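Local coordinates for protein Phthiocerol/phenolphthiocerol synthesis polyketide synthase type I PpsC (Mycobacterium tuberculosis, PDB 5NJI) that is a type I polyketide synthase of phthiocerol and phenolphthiocerol synthesis, whose dehydratase domain, crystallised here, binds a C12:1-CoA thioester and probably dehydrates beta-hydroxyacyl intermediates, at residues Met94-Asp99 / Thr143-Glu148. The protein carries 1 engineered substitution. Numbering follows the deposited sequence.
Sequences MISELD and TVARAE
Met94 and Ala145 exchange two backbone hydrogen bonds, the mark of an antiparallel hydrogen-bonded pair: Met94 N donates to Ala145 O at 2.9 Å, and Ala145 N donates to Met94 O at 3.1 Å, both with N-H...O angles of 171°. Met94 O also receives a CA-H...O contact from Val144 CA, while Val144 CG1 packs 3.5 Å from the same oxygen. One pair along, Ile95 and Val144 form a non-hydrogen-bonded pair whose side chains turn to the opposite face, against helix 70-84; their backbones bond on the outer sides, Ile95 with Val270 and Val144 with Cys123.

Beyond Ile95 the register slips by one residue. Ser96 N reaches Thr143 O over 2.9 Å, a bond bent to 133°, whereas Thr143 N gives a straighter one to Glu97 O at 2.8 Å. Thr143 thus spends its amide and carbonyl on two successive residues of 94-99, and its OG1 is satisfied by Gln124. Ser96, in the bulge, brings OG to 3.7 Å from Ala145 CB, a van der Waals contact.

On the face shared with Ala145, the first torsion of Met94 (chi1 71°) turns CG toward 143-148, 3.8 Å from both Ala145 O and Arg146 O. The extended next torsion carries SD outward to Glu148 CG at 3.8 Å, the two side chains crossing at a slant. The carboxylate of Glu97 has a long, weak ion pair with Arg266, and Arg146 makes a salt bridge with Glu120.

The two-to-one pairing of Ser96 and Glu97 with Thr143 defines a classic beta bulge in strand 93-100, where it pairs with 136-146 and their sheet wraps helix 70-84, a central hot-dog helix, as in the double hot-dog fold of polyketide synthase dehydratases.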
ATOM      1  N   MET A  94     -13.648   2.693  -0.926  1.00 21.05           N
ATOM      2  CA  MET A  94     -12.812   1.583  -1.345  1.00 17.75           C
ATOM      3  C   MET A  94     -12.040   2.019  -2.582  1.00 19.96           C
ATOM      4  O   MET A  94     -12.406   2.982  -3.253  1.00 20.56           O
ATOM      5  CB  MET A  94     -13.648   0.328  -1.645  1.00 20.03           C
ATOM      6  CG  MET A  94     -14.498   0.433  -2.925  1.00 21.30           C
ATOM      7  SD  MET A  94     -15.495  -1.067  -3.128  1.00 31.05           S
ATOM      8  CE  MET A  94     -14.356  -2.064  -4.087  1.00 52.71           C
ATOM      9  N   ILE A  95     -10.955   1.324  -2.880  1.00 18.40           N
ATOM     10  CA  ILE A  95     -10.250   1.527  -4.133  1.00 17.70           C
ATOM     11  C   ILE A  95     -10.659   0.421  -5.087  1.00 19.91           C
ATOM     12  O   ILE A  95     -10.307  -0.747  -4.888  1.00 21.31           O
ATOM     13  CB  ILE A  95      -8.732   1.552  -3.947  1.00 18.69           C
ATOM     14  CG1 ILE A  95      -8.368   2.649  -2.946  1.00 22.03           C
ATOM     15  CG2 ILE A  95      -8.072   1.807  -5.297  1.00 20.88           C
ATOM     16  CD1 ILE A  95      -6.902   2.662  -2.536  1.00 21.42           C
ATOM     17  N   SER A  96     -11.383   0.792  -6.140  1.00 17.93           N
ATOM     18  CA  SER A  96     -11.768  -0.192  -7.147  1.00 18.56           C
ATOM     19  C   SER A  96     -10.565  -0.676  -7.935  1.00 15.58           C
ATOM     20  O   SER A  96     -10.414  -1.881  -8.183  1.00 21.17           O
ATOM     21  CB  SER A  96     -12.807   0.404  -8.104  1.00 28.11           C
ATOM     22  OG  SER A  96     -13.947   0.832  -7.400  1.00 34.46           O
ATOM     23  N   GLU A  97      -9.695   0.252  -8.342  1.00 19.41           N
ATOM     24  CA  GLU A  97      -8.539  -0.059  -9.155  1.00 18.85           C
ATOM     25  C   GLU A  97      -7.481   1.003  -8.910  1.00 18.02           C
ATOM     26  O   GLU A  97      -7.790   2.192  -8.833  1.00 20.08           O
ATOM     27  CB  GLU A  97      -8.910  -0.092 -10.648  1.00 31.73           C
ATOM     28  CG  GLU A  97      -7.801  -0.413 -11.621  1.00 54.30           C
ATOM     29  CD  GLU A  97      -8.241  -0.216 -13.063  1.00 67.75           C
ATOM     30  OE1 GLU A  97      -9.443   0.042 -13.290  1.00 72.37           O
ATOM     31  OE2 GLU A  97      -7.386  -0.314 -13.967  1.00 70.83           O
ATOM     32  N   LEU A  98      -6.243   0.562  -8.760  0.51 16.33           N
ATOM     33  CA  LEU A  98      -5.133   1.495  -8.679  0.51 17.87           C
ATOM     34  C   LEU A  98      -4.019   0.965  -9.557  0.51 17.40           C
ATOM     35  O   LEU A  98      -3.573  -0.171  -9.392  0.51 19.22           O
ATOM     36  CB  LEU A  98      -4.653   1.688  -7.242  0.51 18.14           C
ATOM     37  CG  LEU A  98      -3.653   2.834  -7.089  0.51 17.90           C
ATOM     38  CD1 LEU A  98      -3.728   3.404  -5.696  0.51 15.14           C
ATOM     39  CD2 LEU A  98      -2.235   2.386  -7.395  0.51 17.93           C
ATOM     40  N   ASP A  99      -3.597   1.786 -10.485  1.00 17.55           N
ATOM     41  CA  ASP A  99      -2.580   1.413 -11.383  1.00 17.57           C
ATOM     42  C   ASP A  99      -1.246   2.131 -11.009  1.00 19.62           C
ATOM     43  O   ASP A  99      -1.262   3.302 -11.035  1.00 18.85           O
ATOM     44  CB  ASP A  99      -2.939   1.775 -12.848  1.00 19.05           C
ATOM     45  CG  ASP A  99      -4.197   0.986 -13.370  1.00 27.97           C
ATOM     46  OD1 ASP A  99      -4.222  -0.203 -13.224  1.00 37.95           O
ATOM     47  OD2 ASP A  99      -5.099   1.510 -13.975  1.00 45.39           O
ATOM     48  N   THR A 143      -9.188   4.570  -9.293  1.00 16.64           N
ATOM     49  CA  THR A 143     -10.627   4.773  -9.229  1.00 19.35           C
ATOM     50  C   THR A 143     -11.080   4.485  -7.806  1.00 23.31           C
ATOM     51  O   THR A 143     -10.861   3.381  -7.285  1.00 20.82           O
ATOM     52  CB  THR A 143     -11.354   3.878 -10.228  1.00 22.67           C
ATOM     53  OG1 THR A 143     -10.925   4.196 -11.550  1.00 29.08           O
ATOM     54  CG2 THR A 143     -12.846   4.101 -10.126  1.00 27.02           C
ATOM     55  N   VAL A 144     -11.707   5.473  -7.182  1.00 19.42           N
ATOM     56  CA  VAL A 144     -12.192   5.382  -5.813  1.00 20.27           C
ATOM     57  C   VAL A 144     -13.712   5.420  -5.834  1.00 19.71           C
ATOM     58  O   VAL A 144     -14.317   6.197  -6.581  1.00 21.91           O
ATOM     59  CB  VAL A 144     -11.631   6.524  -4.945  1.00 19.12           C
ATOM     60  CG1 VAL A 144     -12.164   6.470  -3.531  1.00 23.71           C
ATOM     61  CG2 VAL A 144     -10.100   6.496  -4.947  1.00 18.27           C
ATOM     62  N   ALA A 145     -14.333   4.583  -5.007  1.00 18.07           N
ATOM     63  CA  ALA A 145     -15.782   4.470  -4.995  1.00 22.61           C
ATOM     64  C   ALA A 145     -16.254   4.339  -3.554  1.00 21.14           C
ATOM     65  O   ALA A 145     -15.478   4.057  -2.642  1.00 20.52           O
ATOM     66  CB  ALA A 145     -16.254   3.281  -5.843  1.00 25.39           C
ATOM     67  N   ARG A 146     -17.546   4.556  -3.343  1.00 23.61           N
ATOM     68  CA  ARG A 146     -18.107   4.333  -2.021  1.00 23.80           C
ATOM     69  C   ARG A 146     -17.888   2.891  -1.573  1.00 24.18           C
ATOM     70  O   ARG A 146     -17.986   1.953  -2.364  1.00 24.83           O
ATOM     71  CB  ARG A 146     -19.605   4.667  -2.015  1.00 28.18           C
ATOM     72  CG  ARG A 146     -19.920   6.163  -2.073  1.00 45.01           C
ATOM     73  CD  ARG A 146     -19.468   6.905  -0.814  1.00 49.94           C
ATOM     74  NE  ARG A 146     -20.539   7.062   0.168  1.00 67.98           N
ATOM     75  CZ  ARG A 146     -21.298   8.148   0.296  1.00 71.94           C
ATOM     76  NH1 ARG A 146     -21.121   9.199  -0.495  1.00 70.21           N
ATOM     77  NH2 ARG A 146     -22.246   8.184   1.223  1.00 70.72           N
ATOM     78  N   ALA A 147     -17.558   2.737  -0.295  1.00 24.63           N
ATOM     79  CA  ALA A 147     -17.190   1.443   0.266  1.00 22.72           C
ATOM     80  C   ALA A 147     -18.348   0.459   0.206  1.00 27.44           C
ATOM     81  O   ALA A 147     -19.500   0.810   0.476  1.00 28.99           O
ATOM     82  CB  ALA A 147     -16.765   1.619   1.712  1.00 21.40           C
ATOM     83  N   GLU A 148     -18.025  -0.759  -0.126  1.00 27.22           N
ATOM     84  CA  GLU A 148     -18.909  -1.907   0.068  1.00 27.78           C
ATOM     85  C   GLU A 148     -18.720  -2.459   1.477  1.00 26.07           C
ATOM     86  O   GLU A 148     -17.580  -2.747   1.874  1.00 29.45           O
ATOM     87  CB  GLU A 148     -18.605  -2.988  -0.951  1.00 37.16           C
ATOM     88  CG  GLU A 148     -18.919  -2.610  -2.390  1.00 54.47           C
ATOM     89  CD  GLU A 148     -18.408  -3.630  -3.399  1.00 67.12           C
ATOM     90  OE1 GLU A 148     -17.407  -4.322  -3.105  1.00 65.25           O
ATOM     91  OE2 GLU A 148     -19.009  -3.741  -4.488  1.00 69.50           O
TER